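Local coordinates for VirX1 (Cyanophage Syn10, PDB 6QGM), which is a viral halogenase of the flavin-dependent tryptophan halogenase family that iodinates diverse substrates, at residues B[73-78]-B[161-166]; B[144-149]-B[516-521]. All coordinates share one frame; numbering follows the deposited sequence.

Contact 1. Residues B[73-78]-B[161-166]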
loop_
_atom_site.group_PDB
_atom_site.type_symbol
_atom_site.label_atom_id
_atom_site.label_comp_id
_atom_site.label_asym_id
_atom_site.label_seq_id
_atom_site.Cartn_x
_atom_site.Cartn_y
_atom_site.Cartn_z
ATOM N N ALA B 73 17.159 30.805 25.278
ATOM C CA ALA B 73 16.964 30.112 23.991
ATOM C C ALA B 73 17.961 30.681 22.988
ATOM O O ALA B 73 18.334 31.862 23.117
ATOM C CB ALA B 73 15.544 30.260 23.507
ATOM N N THR B 74 18.407 29.844 22.058
ATOM C CA THR B 74 19.141 30.252 20.840
ATOM C C THR B 74 18.462 29.589 19.649
ATOM O O THR B 74 17.523 28.794 19.882
ATOM C CB THR B 74 20.640 29.942 20.952
ATOM O OG1 THR B 74 20.821 28.528 20.877
ATOM C CG2 THR B 74 21.252 30.492 22.219
ATOM N N TYR B 75 18.898 29.943 18.438
ATOM C CA TYR B 75 18.326 29.465 17.152
ATOM C C TYR B 75 19.074 28.216 16.693
ATOM O O TYR B 75 20.244 28.023 17.063
ATOM C CB TYR B 75 18.368 30.567 16.086
ATOM C CG TYR B 75 17.302 31.621 16.226
ATOM C CD1 TYR B 75 15.965 31.296 16.054
ATOM C CD2 TYR B 75 17.615 32.939 16.502
ATOM C CE1 TYR B 75 14.966 32.251 16.151
ATOM C CE2 TYR B 75 16.627 33.904 16.598
ATOM C CZ TYR B 75 15.300 33.558 16.426
ATOM O OH TYR B 75 14.310 34.481 16.530
ATOM N N LYS B 76 18.385 27.409 15.890
ATOM C CA LYS B 76 18.881 26.114 15.362
ATOM C C LYS B 76 18.420 25.939 13.905
ATOM O O LYS B 76 17.195 25.866 13.672
ATOM C CB LYS B 76 18.346 24.991 16.240
ATOM C CG LYS B 76 18.840 23.605 15.866
ATOM C CD LYS B 76 17.897 22.523 16.328
ATOM C CE LYS B 76 18.217 21.187 15.718
ATOM N NZ LYS B 76 17.173 20.206 16.070
ATOM N N ASN B 77 19.373 25.837 12.979
ATOM C CA ASN B 77 19.107 25.795 11.518
ATOM C C ASN B 77 19.388 24.393 10.955
ATOM O O ASN B 77 18.966 24.135 9.813
ATOM C CB ASN B 77 19.925 26.874 10.805
ATOM C CG ASN B 77 19.396 28.263 11.078
ATOM O OD1 ASN B 77 19.553 28.777 12.183
ATOM N ND2 ASN B 77 18.739 28.859 10.092
ATOM N N SER B 78 20.042 23.518 11.715
ATOM C CA SER B 78 20.526 22.202 11.245
ATOM C C SER B 78 20.870 21.297 12.431
ATOM O O SER B 78 21.209 21.822 13.510
ATOM C CB SER B 78 21.724 22.383 10.336
ATOM O OG SER B 78 22.116 21.141 9.765
ATOM N N TRP B 161 9.759 29.269 9.865
ATOM C CA TRP B 161 9.379 27.828 9.842
ATOM C C TRP B 161 10.586 26.905 9.613
ATOM O O TRP B 161 10.473 25.741 10.025
ATOM C CB TRP B 161 8.276 27.604 8.805
ATOM C CG TRP B 161 6.992 28.221 9.251
ATOM C CD1 TRP B 161 6.539 29.476 8.963
ATOM C CD2 TRP B 161 6.025 27.631 10.131
ATOM N NE1 TRP B 161 5.332 29.691 9.578
ATOM C CE2 TRP B 161 4.991 28.574 10.291
ATOM C CE3 TRP B 161 5.906 26.380 10.746
ATOM C CZ2 TRP B 161 3.868 28.314 11.074
ATOM C CZ3 TRP B 161 4.792 26.122 11.528
ATOM C CH2 TRP B 161 3.793 27.086 11.687
ATOM N N ASP B 162 11.664 27.381 8.981
ATOM C CA ASP B 162 12.895 26.602 8.681
ATOM C C ASP B 162 13.966 26.868 9.736
ATOM O O ASP B 162 15.071 26.315 9.594
ATOM C CB ASP B 162 13.464 26.925 7.297
ATOM C CG ASP B 162 12.602 26.417 6.156
ATOM O OD1 ASP B 162 11.778 25.499 6.401
ATOM O OD2 ASP B 162 12.765 26.948 5.024
ATOM N N THR B 163 13.668 27.678 10.752
ATOM C CA THR B 163 14.540 27.849 11.938
ATOM C C THR B 163 13.781 27.340 13.156
ATOM O O THR B 163 12.670 27.834 13.396
ATOM C CB THR B 163 15.002 29.297 12.110
ATOM O OG1 THR B 163 15.551 29.774 10.877
ATOM C CG2 THR B 163 16.057 29.421 13.178
ATOM N N ALA B 164 14.367 26.370 13.859
ATOM C CA ALA B 164 13.915 25.870 15.178
ATOM C C ALA B 164 14.820 26.467 16.266
ATOM O O ALA B 164 15.486 27.484 15.985
ATOM C CB ALA B 164 13.921 24.364 15.188
ATOM N N TYR B 165 14.848 25.871 17.469
ATOM C CA TYR B 165 15.336 26.533 18.713
ATOM C C TYR B 165 16.073 25.533 19.607
ATOM O O TYR B 165 15.716 24.350 19.614
ATOM C CB TYR B 165 14.158 27.147 19.469
ATOM C CG TYR B 165 13.252 28.008 18.621
ATOM C CD1 TYR B 165 12.200 27.464 17.901
ATOM C CD2 TYR B 165 13.444 29.371 18.520
ATOM C CE1 TYR B 165 11.362 28.241 17.114
ATOM C CE2 TYR B 165 12.624 30.166 17.732
ATOM C CZ TYR B 165 11.574 29.603 17.036
ATOM O OH TYR B 165 10.763 30.392 16.279
ATOM N N HIS B 166 17.111 26.004 20.295
ATOM C CA HIS B 166 17.697 25.403 21.528
ATOM C C HIS B 166 17.069 26.114 22.727
ATOM O O HIS B 166 17.064 27.344 22.716
ATOM C CB HIS B 166 19.228 25.544 21.544
ATOM C CG HIS B 166 19.899 24.971 20.341
ATOM N ND1 HIS B 166 20.569 25.752 19.426
ATOM C CD2 HIS B 166 20.027 23.705 19.909
ATOM C CE1 HIS B 166 21.095 24.988 18.496
ATOM N NE2 HIS B 166 20.780 23.718 18.775
#
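Two short antiparallel strands pair here in the buried interior: 74-76 is an outermost strand, and 164-168 the middle one, of a three-stranded sheet completed by strand 46-48. Four backbone hydrogen bonds join them. Thr-74 and His-166 exchange N-H and C=O both ways, as do Lys-76 and Ala-164, where Ala-164 N meets Lys-76 O at 2.9 Å nearly along the C=O axis. Between these hydrogen-bonded pairs lies the non-hydrogen-bonded pair Tyr-75 and Tyr-165.

On the face carrying Thr-74, Lys-76, Ala-164 and His-166, His-166 ND1 donates in its ring plane to Thr-74 OG1 at 3.1 Å, and NE2 bonds to Thr-271, so bonds at both nitrogens hold the ring's rotation. Thr-74 OG1 sits between its own backbone N and carbonyl carbon (chi1 71°) and also bonds Pro-285 O. Lys-76, its CG anti to the backbone N, lays CB over one face of the imidazole, 3.8 Å from the centroid, a CH-pi contact. The extended lysine chain carries NZ on to Thr-49 O and Ser-356 OG.

The two tyrosines run side by side, CE1 of Tyr-75 3.5 Å from CE2 of Tyr-165, with ring planes 38° apart. Their hydroxyls share the carboxylate of Asp-64, one oxygen each. Thr-163 CG2 packs against Tyr-75 CD1 at 3.4 Å. Edge and central strand meet in a small, strongly twisted antiparallel sheet, directions 132° apart, with helix 518-527 against Thr-74 and Tyr-75.

Contact 2. Residues B[144-149]-B[516-521]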
loop_
_atom_site.group_PDB
_atom_site.type_symbol
_atom_site.label_atom_id
_atom_site.label_comp_id
_atom_site.label_asym_id
_atom_site.label_seq_id
_atom_site.Cartn_x
_atom_site.Cartn_y
_atom_site.Cartn_z
ATOM N N ASN B 144 27.643 29.750 10.591
ATOM C CA ASN B 144 27.109 30.227 11.896
ATOM C C ASN B 144 26.531 31.642 11.715
ATOM O O ASN B 144 26.826 32.539 12.535
ATOM C CB ASN B 144 28.206 30.183 12.968
ATOM C CG ASN B 144 27.664 30.325 14.368
ATOM O OD1 ASN B 144 26.653 29.708 14.719
ATOM N ND2 ASN B 144 28.338 31.144 15.160
ATOM N N ARG B 145 25.716 31.833 10.678
ATOM C CA ARG B 145 25.080 33.125 10.336
ATOM C C ARG B 145 23.567 32.962 10.409
ATOM O O ARG B 145 23.093 31.819 10.387
ATOM C CB ARG B 145 25.519 33.599 8.947
ATOM C CG ARG B 145 27.018 33.531 8.720
ATOM C CD ARG B 145 27.806 34.284 9.772
ATOM N NE ARG B 145 29.210 34.330 9.411
ATOM C CZ ARG B 145 29.824 35.398 8.926
ATOM N NH1 ARG B 145 29.194 36.551 8.776
ATOM N NH2 ARG B 145 31.100 35.328 8.603
ATOM N N LEU B 146 22.848 34.083 10.445
ATOM C CA LEU B 146 21.368 34.090 10.463
ATOM C C LEU B 146 20.849 35.361 9.785
ATOM O O LEU B 146 21.554 36.396 9.808
ATOM C CB LEU B 146 20.912 33.968 11.917
ATOM C CG LEU B 146 19.551 33.320 12.153
ATOM C CD1 LEU B 146 19.355 32.072 11.318
ATOM C CD2 LEU B 146 19.384 32.976 13.624
ATOM N N THR B 147 19.667 35.266 9.178
ATOM C CA THR B 147 18.990 36.364 8.443
ATOM C C THR B 147 17.499 36.037 8.386
ATOM O O THR B 147 17.175 34.817 8.389
ATOM C CB THR B 147 19.571 36.542 7.039
ATOM O OG1 THR B 147 18.686 37.374 6.293
ATOM C CG2 THR B 147 19.723 35.237 6.305
ATOM N N ARG B 148 16.635 37.061 8.321
ATOM C CA ARG B 148 15.173 36.854 8.127
ATOM C C ARG B 148 14.880 36.630 6.642
ATOM O O ARG B 148 13.752 36.208 6.341
ATOM C CB ARG B 148 14.372 38.023 8.698
ATOM C CG ARG B 148 14.431 38.113 10.211
ATOM C CD ARG B 148 13.110 38.538 10.838
ATOM N NE ARG B 148 13.190 38.483 12.285
ATOM C CZ ARG B 148 13.790 39.400 13.039
ATOM N NH1 ARG B 148 14.398 40.434 12.475
ATOM N NH2 ARG B 148 13.831 39.280 14.356
ATOM N N ASN B 149 15.862 36.867 5.765
ATOM C CA ASN B 149 15.774 36.489 4.333
ATOM C C ASN B 149 14.592 37.243 3.689
ATOM O O ASN B 149 13.946 36.673 2.786
ATOM C CB ASN B 149 15.672 34.963 4.187
ATOM C CG ASN B 149 15.932 34.466 2.783
ATOM O OD1 ASN B 149 16.826 34.964 2.100
ATOM N ND2 ASN B 149 15.192 33.451 2.377
ATOM N N PRO B 516 24.918 38.797 9.580
ATOM C CA PRO B 516 25.242 38.702 10.999
ATOM C C PRO B 516 25.447 37.246 11.455
ATOM O O PRO B 516 24.815 36.352 10.916
ATOM C CB PRO B 516 24.041 39.334 11.713
ATOM C CG PRO B 516 22.934 39.399 10.673
ATOM C CD PRO B 516 23.618 39.433 9.326
ATOM N N THR B 517 26.339 37.044 12.431
ATOM C CA THR B 517 26.569 35.744 13.112
ATOM C C THR B 517 25.370 35.449 14.005
ATOM O O THR B 517 24.705 36.411 14.413
ATOM C CB THR B 517 27.846 35.746 13.957
ATOM O OG1 THR B 517 27.649 36.674 15.024
ATOM C CG2 THR B 517 29.079 36.127 13.171
ATOM N N HIS B 518 25.126 34.176 14.303
ATOM C CA HIS B 518 24.072 33.686 15.235
ATOM C C HIS B 518 24.018 34.578 16.486
ATOM O O HIS B 518 22.915 35.036 16.837
ATOM C CB HIS B 518 24.320 32.205 15.589
ATOM C CG HIS B 518 23.243 31.596 16.404
ATOM N ND1 HIS B 518 23.470 30.538 17.250
ATOM C CD2 HIS B 518 21.929 31.897 16.504
ATOM C CE1 HIS B 518 22.340 30.209 17.840
ATOM N NE2 HIS B 518 21.383 31.031 17.405
ATOM N N TYR B 519 25.169 34.825 17.119
ATOM C CA TYR B 519 25.280 35.584 18.385
ATOM C C TYR B 519 24.836 37.030 18.134
ATOM O O TYR B 519 23.993 37.557 18.885
ATOM C CB TYR B 519 26.702 35.487 18.958
ATOM C CG TYR B 519 26.957 36.546 19.992
ATOM C CD1 TYR B 519 26.475 36.417 21.277
ATOM C CD2 TYR B 519 27.618 37.716 19.653
ATOM C CE1 TYR B 519 26.633 37.436 22.203
ATOM C CE2 TYR B 519 27.778 38.744 20.562
ATOM C CZ TYR B 519 27.291 38.598 21.849
ATOM O OH TYR B 519 27.470 39.577 22.786
ATOM N N GLU B 520 25.402 37.657 17.099
ATOM C CA GLU B 520 25.065 39.048 16.690
ATOM C C GLU B 520 23.553 39.141 16.452
ATOM O O GLU B 520 22.944 40.077 16.984
ATOM C CB GLU B 520 25.848 39.462 15.446
ATOM C CG GLU B 520 27.326 39.703 15.695
ATOM C CD GLU B 520 28.144 39.938 14.432
ATOM O OE1 GLU B 520 27.738 39.436 13.360
ATOM O OE2 GLU B 520 29.137 40.742 14.506
ATOM N N PHE B 521 22.961 38.202 15.701
ATOM C CA PHE B 521 21.513 38.214 15.363
ATOM C C PHE B 521 20.710 38.187 16.663
ATOM O O PHE B 521 19.819 39.034 16.822
ATOM C CB PHE B 521 21.110 37.050 14.453
ATOM C CG PHE B 521 19.700 37.139 13.908
ATOM C CD1 PHE B 521 18.601 36.749 14.663
ATOM C CD2 PHE B 521 19.474 37.641 12.639
ATOM C CE1 PHE B 521 17.317 36.840 14.152
ATOM C CE2 PHE B 521 18.189 37.728 12.131
ATOM C CZ PHE B 521 17.117 37.329 12.886
#
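Pro-516 opens the 516-521 segment by accepting from Leu-146 N through its O, 3.0 Å away and nearly along the C=O axis, while its ring CG rests 3.4 Å from Leu-146 O. Thr-517 follows as N-cap of helix 518-527. Its OG1 accepts from Glu-520 N, and its own N donates to Glu-520 OE1 at 2.9 Å, using the anti lone pair of that oxygen. Its CG2 lies over one face of the Arg-145 guanidinium, whose NH1 bonds the carbonyls of Lys-513 and Leu-515.

His-518 N, at the start of the helix, donates to Asn-144 O at 2.9 Å, approaching from above the carbonyl plane. With the Pro-516 bond this makes a single backbone bridge about Arg-145 and Thr-517. The imidazole runs alongside Leu-146, CD2 of His-518 being 4.0 Å from CD2 of Leu-146, and Asn-144 OD1 approaches His-518 CB while bonded to Asn-269 N.

Phe-521 closes the segment, its CG anti to the backbone N (chi1 -171°), which turns the ring into the loop. Leu-146 CG sits over the centre of one face of the Phe-521 ring, 4.3 Å from its centroid, a CH-pi contact. At the rim, Phe-521 CZ reaches Arg-148 CG and also stands 3.9 Å above the centre of the Arg-148 guanidinium, the two planes 55° apart; Arg-148 NH1 forms a salt bridge to Glu-525, one turn further along the helix.

Asn-144, the first residue beyond helix 137-143, has positive phi in a Schellman motif, so one helix terminates where another begins, the latter capped by the Thr-517/Glu-520 capping box.

How the contacts relate
The two contacts lie side by side, their centres about 11 Å apart, and touch directly. His-518 of contact 2 places NE2 2.9 Å from Tyr-75 N of contact 1, a probable hydrogen bond to the outermost strand 74-76, and its ND1 is hydrogen-bonded to Met-267 O. Leu-146 packs between them, its CD2 3.4 Å from Tyr-75 CD2 and its CD1 the same distance from Asn-77 OD1. Along the chain the segments alternate, 73-78, 144-149, 161-166, then 516-521, so the contacts cross. The C-terminal helix 518-527 thus packs against the small three-stranded sheet and the loop after helix 137-143, bringing the chain's end back onto its earlier part.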